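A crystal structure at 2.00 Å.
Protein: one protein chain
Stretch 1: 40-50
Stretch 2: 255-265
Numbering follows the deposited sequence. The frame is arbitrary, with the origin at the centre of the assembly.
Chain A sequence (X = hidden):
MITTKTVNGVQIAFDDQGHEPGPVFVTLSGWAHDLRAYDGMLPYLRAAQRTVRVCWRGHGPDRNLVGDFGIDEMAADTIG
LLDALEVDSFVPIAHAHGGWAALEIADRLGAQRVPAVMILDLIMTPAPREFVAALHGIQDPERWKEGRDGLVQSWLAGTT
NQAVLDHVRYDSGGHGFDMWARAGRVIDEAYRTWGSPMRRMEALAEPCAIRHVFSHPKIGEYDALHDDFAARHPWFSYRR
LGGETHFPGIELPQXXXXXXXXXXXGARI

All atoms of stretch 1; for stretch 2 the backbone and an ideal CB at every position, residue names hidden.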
ATOM      1  N   GLY A  40      -1.994 -11.607  12.318  1.00 36.81           N
ATOM      2  CA  GLY A  40      -2.896 -12.497  13.029  1.00 36.41           C
ATOM      3  C   GLY A  40      -3.257 -11.992  14.411  1.00 35.67           C
ATOM      4  O   GLY A  40      -4.391 -12.158  14.861  1.00 33.70           O
ATOM      5  N   MET A  41      -2.286 -11.402  15.116  1.00 36.77           N
ATOM      6  CA  MET A  41      -2.491 -10.895  16.465  1.00 32.95           C
ATOM      7  C   MET A  41      -3.127  -9.514  16.470  1.00 39.95           C
ATOM      8  O   MET A  41      -3.740  -9.126  17.472  1.00 32.87           O
ATOM      9  CB  MET A  41      -1.151 -10.800  17.211  1.00 32.69           C
ATOM     10  CG  MET A  41      -0.530 -12.152  17.688  1.00 38.73           C
ATOM     11  SD  MET A  41       1.128 -11.932  18.369  1.00 35.53           S
ATOM     12  CE  MET A  41       0.906 -10.790  19.699  1.00 35.24           C
ATOM     13  N   LEU A  42      -2.967  -8.759  15.384  1.00 34.41           N
ATOM     14  CA  LEU A  42      -3.375  -7.357  15.364  1.00 37.84           C
ATOM     15  C   LEU A  42      -4.827  -7.123  15.771  1.00 30.29           C
ATOM     16  O   LEU A  42      -5.082  -6.195  16.552  1.00 31.26           O
ATOM     17  CB  LEU A  42      -3.126  -6.815  13.958  1.00 36.01           C
ATOM     18  CG  LEU A  42      -3.575  -5.371  13.774  1.00 33.59           C
ATOM     19  CD1 LEU A  42      -2.878  -4.457  14.756  1.00 34.98           C
ATOM     20  CD2 LEU A  42      -3.277  -4.970  12.361  1.00 41.30           C
ATOM     21  N   PRO A  43      -5.811  -7.858  15.270  1.00 30.19           N
ATOM     22  CA  PRO A  43      -7.192  -7.553  15.688  1.00 39.49           C
ATOM     23  C   PRO A  43      -7.378  -7.608  17.196  1.00 39.20           C
ATOM     24  O   PRO A  43      -8.117  -6.793  17.761  1.00 31.39           O
ATOM     25  CB  PRO A  43      -8.020  -8.626  14.977  1.00 36.41           C
ATOM     26  CG  PRO A  43      -7.108  -9.279  13.994  1.00 35.91           C
ATOM     27  CD  PRO A  43      -5.731  -9.065  14.433  1.00 33.63           C
ATOM     28  N   TYR A  44      -6.689  -8.543  17.864  1.00 39.61           N
ATOM     29  CA  TYR A  44      -6.780  -8.705  19.309  1.00 39.44           C
ATOM     30  C   TYR A  44      -5.985  -7.628  20.033  1.00 37.18           C
ATOM     31  O   TYR A  44      -6.446  -7.085  21.036  1.00 33.52           O
ATOM     32  CB  TYR A  44      -6.289 -10.103  19.716  1.00 33.87           C
ATOM     33  CG  TYR A  44      -6.979 -11.234  18.995  1.00 33.40           C
ATOM     34  CD1 TYR A  44      -8.200 -11.725  19.432  1.00 41.67           C
ATOM     35  CD2 TYR A  44      -6.407 -11.824  17.882  1.00 40.28           C
ATOM     36  CE1 TYR A  44      -8.832 -12.769  18.768  1.00 42.17           C
ATOM     37  CE2 TYR A  44      -7.033 -12.861  17.213  1.00 46.65           C
ATOM     38  CZ  TYR A  44      -8.241 -13.338  17.669  1.00 46.66           C
ATOM     39  OH  TYR A  44      -8.866 -14.370  17.003  1.00 51.30           O
ATOM     40  N   LEU A  45      -4.806  -7.271  19.525  1.00 33.73           N
ATOM     41  CA  LEU A  45      -4.002  -6.246  20.191  1.00 34.74           C
ATOM     42  C   LEU A  45      -4.684  -4.885  20.123  1.00 36.17           C
ATOM     43  O   LEU A  45      -4.721  -4.137  21.118  1.00 28.75           O
ATOM     44  CB  LEU A  45      -2.603  -6.167  19.559  1.00 35.24           C
ATOM     45  CG  LEU A  45      -1.685  -7.392  19.714  1.00 39.98           C
ATOM     46  CD1 LEU A  45      -0.327  -7.145  19.034  1.00 35.88           C
ATOM     47  CD2 LEU A  45      -1.503  -7.748  21.205  1.00 43.09           C
ATOM     48  N   ARG A  46      -5.194  -4.526  18.944  1.00 34.92           N
ATOM     49  CA  ARG A  46      -5.700  -3.165  18.758  1.00 38.35           C
ATOM     50  C   ARG A  46      -7.023  -2.961  19.497  1.00 35.87           C
ATOM     51  O   ARG A  46      -7.372  -1.824  19.838  1.00 36.10           O
ATOM     52  CB  ARG A  46      -5.846  -2.845  17.251  1.00 31.31           C
ATOM     53  CG  ARG A  46      -6.879  -3.674  16.519  1.00 30.56           C
ATOM     54  CD  ARG A  46      -7.163  -3.195  15.098  1.00 34.13           C
ATOM     55  NE  ARG A  46      -8.419  -3.744  14.559  1.00 30.76           N
ATOM     56  CZ  ARG A  46      -8.866  -3.541  13.311  1.00 42.38           C
ATOM     57  NH1 ARG A  46      -8.159  -2.799  12.466  1.00 41.37           N
ATOM     58  NH2 ARG A  46     -10.016  -4.074  12.885  1.00 36.99           N
ATOM     59  N   ALA A  47      -7.760  -4.044  19.759  1.00 40.31           N
ATOM     60  CA  ALA A  47      -8.940  -3.942  20.608  1.00 42.78           C
ATOM     61  C   ALA A  47      -8.556  -3.629  22.041  1.00 44.10           C
ATOM     62  O   ALA A  47      -9.333  -3.003  22.765  1.00 43.56           O
ATOM     63  CB  ALA A  47      -9.746  -5.233  20.548  1.00 42.12           C
ATOM     64  N   ALA A  48      -7.349  -4.018  22.458  1.00 38.65           N
ATOM     65  CA  ALA A  48      -6.947  -3.859  23.847  1.00 38.39           C
ATOM     66  C   ALA A  48      -6.234  -2.540  24.106  1.00 35.63           C
ATOM     67  O   ALA A  48      -6.476  -1.894  25.129  1.00 37.49           O
ATOM     68  CB  ALA A  48      -6.057  -5.043  24.257  1.00 47.51           C
ATOM     69  N   GLN A  49      -5.369  -2.105  23.194  1.00 31.70           N
ATOM     70  CA  GLN A  49      -4.541  -0.931  23.411  1.00 33.21           C
ATOM     71  C   GLN A  49      -4.176  -0.337  22.067  1.00 22.06           C
ATOM     72  O   GLN A  49      -4.220  -1.019  21.053  1.00 27.07           O
ATOM     73  CB  GLN A  49      -3.226  -1.255  24.140  1.00 44.22           C
ATOM     74  CG  GLN A  49      -3.323  -2.080  25.414  1.00 46.42           C
ATOM     75  CD  GLN A  49      -3.913  -1.307  26.594  1.00 47.62           C
ATOM     76  OE1 GLN A  49      -3.763  -0.075  26.706  1.00 40.48           O
ATOM     77  NE2 GLN A  49      -4.585  -2.038  27.485  1.00 37.67           N
ATOM     78  N   ARG A  50      -3.763   0.922  22.081  1.00 30.82           N
ATOM     79  CA  ARG A  50      -3.067   1.453  20.924  1.00 27.86           C
ATOM     80  C   ARG A  50      -1.932   0.507  20.610  1.00 35.57           C
ATOM     81  O   ARG A  50      -1.137   0.173  21.494  1.00 30.20           O
ATOM     82  CB  ARG A  50      -2.523   2.853  21.190  1.00 27.44           C
ATOM     83  CG  ARG A  50      -1.792   3.525  19.993  1.00 30.01           C
ATOM     84  CD  ARG A  50      -1.160   4.854  20.395  1.00 34.77           C
ATOM     85  NE  ARG A  50      -0.577   5.549  19.266  1.00 31.27           N
ATOM     86  CZ  ARG A  50       0.038   6.719  19.341  1.00 27.51           C
ATOM     87  NH1 ARG A  50       0.176   7.330  20.492  1.00 34.05           N
ATOM     88  NH2 ARG A  50       0.515   7.283  18.241  1.00 36.09           N
ATOM     89  N   UNK A 255      -3.888 -16.715  21.484  1.00 44.12           N
ATOM     90  CA  UNK A 255      -3.223 -17.097  22.720  1.00 42.23           C
ATOM     91  C   UNK A 255      -2.077 -16.151  23.038  1.00 44.15           C
ATOM     92  O   UNK A 255      -1.920 -15.708  24.188  1.00 37.44           O
ATOM     93  CB  UNK A 255      -2.710 -18.535  22.628  1.00 42.23           C
ATOM     94  N   UNK A 256      -1.275 -15.798  22.033  1.00 38.72           N
ATOM     95  CA  UNK A 256      -0.141 -14.937  22.327  1.00 39.76           C
ATOM     96  C   UNK A 256      -0.639 -13.550  22.660  1.00 29.89           C
ATOM     97  O   UNK A 256      -0.087 -12.874  23.542  1.00 32.42           O
ATOM     98  CB  UNK A 256       0.839 -14.893  21.153  1.00 39.76           C
ATOM     99  N   UNK A 257      -1.691 -13.100  21.967  1.00 29.69           N
ATOM    100  CA  UNK A 257      -2.247 -11.787  22.274  1.00 35.80           C
ATOM    101  C   UNK A 257      -2.766 -11.780  23.705  1.00 36.59           C
ATOM    102  O   UNK A 257      -2.447 -10.885  24.502  1.00 32.01           O
ATOM    103  CB  UNK A 257      -3.362 -11.420  21.292  1.00 35.80           C
ATOM    104  N   UNK A 258      -3.539 -12.807  24.049  1.00 34.56           N
ATOM    105  CA  UNK A 258      -3.950 -13.027  25.436  1.00 39.37           C
ATOM    106  C   UNK A 258      -2.779 -12.892  26.406  1.00 43.39           C
ATOM    107  O   UNK A 258      -2.883 -12.194  27.426  1.00 38.74           O
ATOM    108  CB  UNK A 258      -4.586 -14.411  25.582  1.00 39.37           C
ATOM    109  N   UNK A 259      -1.631 -13.521  26.080  1.00 39.01           N
ATOM    110  CA  UNK A 259      -0.475 -13.460  26.976  1.00 36.17           C
ATOM    111  C   UNK A 259       0.024 -12.033  27.142  1.00 38.93           C
ATOM    112  O   UNK A 259       0.390 -11.622  28.251  1.00 36.83           O
ATOM    113  CB  UNK A 259       0.654 -14.348  26.450  1.00 36.17           C
ATOM    114  N   UNK A 260       0.092 -11.275  26.035  1.00 38.36           N
ATOM    115  CA  UNK A 260       0.530  -9.884  26.101  1.00 41.85           C
ATOM    116  C   UNK A 260      -0.425  -9.040  26.932  1.00 36.23           C
ATOM    117  O   UNK A 260      -0.002  -8.164  27.691  1.00 34.65           O
ATOM    118  CB  UNK A 260       0.655  -9.299  24.693  1.00 41.85           C
ATOM    119  N   UNK A 261      -1.723  -9.235  26.750  1.00 43.06           N
ATOM    120  CA  UNK A 261      -2.685  -8.446  27.514  1.00 49.62           C
ATOM    121  C   UNK A 261      -2.531  -8.756  29.005  1.00 47.02           C
ATOM    122  O   UNK A 261      -2.406  -7.848  29.845  1.00 38.43           O
ATOM    123  CB  UNK A 261      -4.114  -8.730  27.047  1.00 49.62           C
ATOM    124  N   UNK A 262      -2.436 -10.047  29.341  1.00 45.62           N
ATOM    125  CA  UNK A 262      -2.178 -10.452  30.727  1.00 46.30           C
ATOM    126  C   UNK A 262      -0.890  -9.827  31.275  1.00 44.41           C
ATOM    127  O   UNK A 262      -0.870  -9.274  32.382  1.00 36.80           O
ATOM    128  CB  UNK A 262      -2.094 -11.977  30.820  1.00 46.30           C
ATOM    129  N   UNK A 263       0.209  -9.929  30.521  1.00 41.53           N
ATOM    130  CA  UNK A 263       1.470  -9.321  30.939  1.00 37.91           C
ATOM    131  C   UNK A 263       1.302  -7.839  31.239  1.00 43.20           C
ATOM    132  O   UNK A 263       1.800  -7.328  32.255  1.00 32.92           O
ATOM    133  CB  UNK A 263       2.537  -9.517  29.860  1.00 37.91           C
ATOM    134  N   UNK A 264       0.617  -7.124  30.337  1.00 42.42           N
ATOM    135  CA  UNK A 264       0.395  -5.695  30.523  1.00 46.55           C
ATOM    136  C   UNK A 264      -0.415  -5.447  31.788  1.00 49.30           C
ATOM    137  O   UNK A 264      -0.064  -4.594  32.614  1.00 46.53           O
ATOM    138  CB  UNK A 264      -0.316  -5.096  29.308  1.00 46.55           C
ATOM    139  N   UNK A 265      -1.491  -6.217  31.966  1.00 44.04           N
ATOM    140  CA  UNK A 265      -2.363  -6.030  33.122  1.00 44.36           C
ATOM    141  C   UNK A 265      -1.568  -6.131  34.416  1.00 51.20           C
ATOM    142  O   UNK A 265      -1.686  -5.270  35.302  1.00 49.73           O
ATOM    143  CB  UNK A 265      -3.495  -7.060  33.114  1.00 44.36           C
TER

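Stretch 2 is helical throughout, and its axis runs at 23° to that of the helix in stretch 1, with a closest approach of 9.1 Å. Spacing this close favours small residues where the two backbones are nearest and longer ones where they are farther apart.

Position 255 has helical backbone angles and nothing of stretch 1 within 5.5 Å of its ideal CB. Stretch 1 therefore imposes no choice, and any residue that tolerates a helix would fit. It is Gln255, which makes no contact here.

At position 256 the CA-to-CB bond points sideways, yet the ideal CB lies 4.1 Å from SD of Met41. The thioether and its methyl group offer an apolar surface without charge, so a compact aliphatic residue such as valine, isoleucine or alanine would suit. The residue is Val256, with chi1 in t; its CG1 packs 3.7 Å from CE of Met41.

Position 257 is the tightest. The CA of position 257 is 5.9 Å from the CA of Met41, and CA-to-CB points toward stretch 1. The ideal CB is already 3.6 Å from CB of Tyr44 and 4.1 Å from CD2 of Leu45, so alanine is the natural expectation, with glycine or serine as small alternatives. Ala257 fills the place with one methyl group, whose CB makes apolar contact with both side chains at those same distances and approaches the Tyr44 ring obliquely.

Positions 258 and 259 have nothing of stretch 1 near their ideal CB atoms and are little constrained by it. They are Ala258 and Glu259; the carboxylate of the latter is hydrogen-bonded elsewhere in the structure.

Position 260 again points toward stretch 1, with its ideal CB 4.4 Å from CD2 of Leu45 and 5.2 Å from CE of Met41. The surroundings are apolar and the space is moderate, which favours alanine or another small aliphatic residue. Ala260 takes it, a light contact in which its CB lies 4.4 Å from CD2 of Leu45.

At position 261 the bond points sideways and the ideal CB is 5.0 Å from CB of Ala48. The small alanine leaves a gap that a longer aliphatic chain can bridge, so isoleucine, leucine or methionine would serve. Ile261 does so: the end of its side chain comes nearer, CG1 lies 3.7 Å from CB of Ala48, and CD1 reaches to 4.2 Å from O of Tyr44.

Positions 262 and 263 are beyond the reach of stretch 1, which leaves their identity open. They are Asp262 and Leu263.

Position 264 points toward stretch 1, but nothing lies within 5.5 Å of its ideal CB, so only a longer side chain can make contact. Ahead is the side chain of Gln49, whose aliphatic part would accept leucine or methionine and whose amide could suit a polar chain. The residue is Leu264, whose CD1 lies 3.8 Å from CG of Gln49, an apolar contact with the aliphatic part of that side chain.

Position 265 points sideways into space unoccupied by stretch 1, which leaves the choice to any residue at home in a helix; it is Ala265, which makes no contact here.

Stretch 2 (255-265) QVAAEAIDLLA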
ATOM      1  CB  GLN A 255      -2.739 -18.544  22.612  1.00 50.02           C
ATOM      2  CG  GLN A 255      -3.871 -19.516  22.239  1.00 60.83           C
ATOM      3  CD  GLN A 255      -3.458 -20.989  22.279  1.00 54.59           C
ATOM      4  OE1 GLN A 255      -2.481 -21.355  22.939  1.00 56.50           O
ATOM      5  NE2 GLN A 255      -4.201 -21.839  21.562  1.00 50.98           N
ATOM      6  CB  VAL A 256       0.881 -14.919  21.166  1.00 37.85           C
ATOM      7  CG1 VAL A 256       1.958 -13.859  21.418  1.00 37.98           C
ATOM      8  CG2 VAL A 256       1.537 -16.263  21.025  1.00 41.56           C
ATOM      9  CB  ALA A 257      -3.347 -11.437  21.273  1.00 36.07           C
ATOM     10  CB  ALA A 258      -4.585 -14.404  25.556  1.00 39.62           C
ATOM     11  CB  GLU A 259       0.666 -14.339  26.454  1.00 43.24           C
ATOM     12  CG  GLU A 259       0.462 -15.809  26.588  1.00 42.78           C
ATOM     13  CD  GLU A 259       0.526 -16.298  28.046  1.00 46.72           C
ATOM     14  OE1 GLU A 259       1.146 -15.633  28.909  1.00 43.73           O
ATOM     15  OE2 GLU A 259      -0.060 -17.363  28.310  1.00 52.04           O
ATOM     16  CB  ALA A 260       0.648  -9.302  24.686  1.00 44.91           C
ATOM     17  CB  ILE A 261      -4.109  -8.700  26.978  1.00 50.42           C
ATOM     18  CG1 ILE A 261      -4.256  -8.034  25.595  1.00 43.75           C
ATOM     19  CG2 ILE A 261      -5.159  -8.168  27.924  1.00 50.76           C
ATOM     20  CD1 ILE A 261      -5.161  -8.769  24.640  1.00 40.89           C
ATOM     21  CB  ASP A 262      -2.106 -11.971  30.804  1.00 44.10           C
ATOM     22  CG  ASP A 262      -1.735 -12.453  32.192  1.00 53.29           C
ATOM     23  OD1 ASP A 262      -2.642 -12.526  33.048  1.00 76.87           O
ATOM     24  OD2 ASP A 262      -0.535 -12.735  32.433  1.00 50.15           O
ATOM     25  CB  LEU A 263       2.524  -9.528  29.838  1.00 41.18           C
ATOM     26  CG  LEU A 263       3.882  -8.828  30.017  1.00 42.53           C
ATOM     27  CD1 LEU A 263       4.572  -9.330  31.272  1.00 44.54           C
ATOM     28  CD2 LEU A 263       4.784  -9.063  28.791  1.00 39.43           C
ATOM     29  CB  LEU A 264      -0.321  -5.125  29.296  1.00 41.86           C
ATOM     30  CG  LEU A 264      -0.570  -3.616  29.252  1.00 50.75           C
ATOM     31  CD1 LEU A 264      -0.491  -3.091  27.811  1.00 54.24           C
ATOM     32  CD2 LEU A 264      -1.927  -3.283  29.836  1.00 54.48           C
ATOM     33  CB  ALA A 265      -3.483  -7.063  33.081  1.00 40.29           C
TER
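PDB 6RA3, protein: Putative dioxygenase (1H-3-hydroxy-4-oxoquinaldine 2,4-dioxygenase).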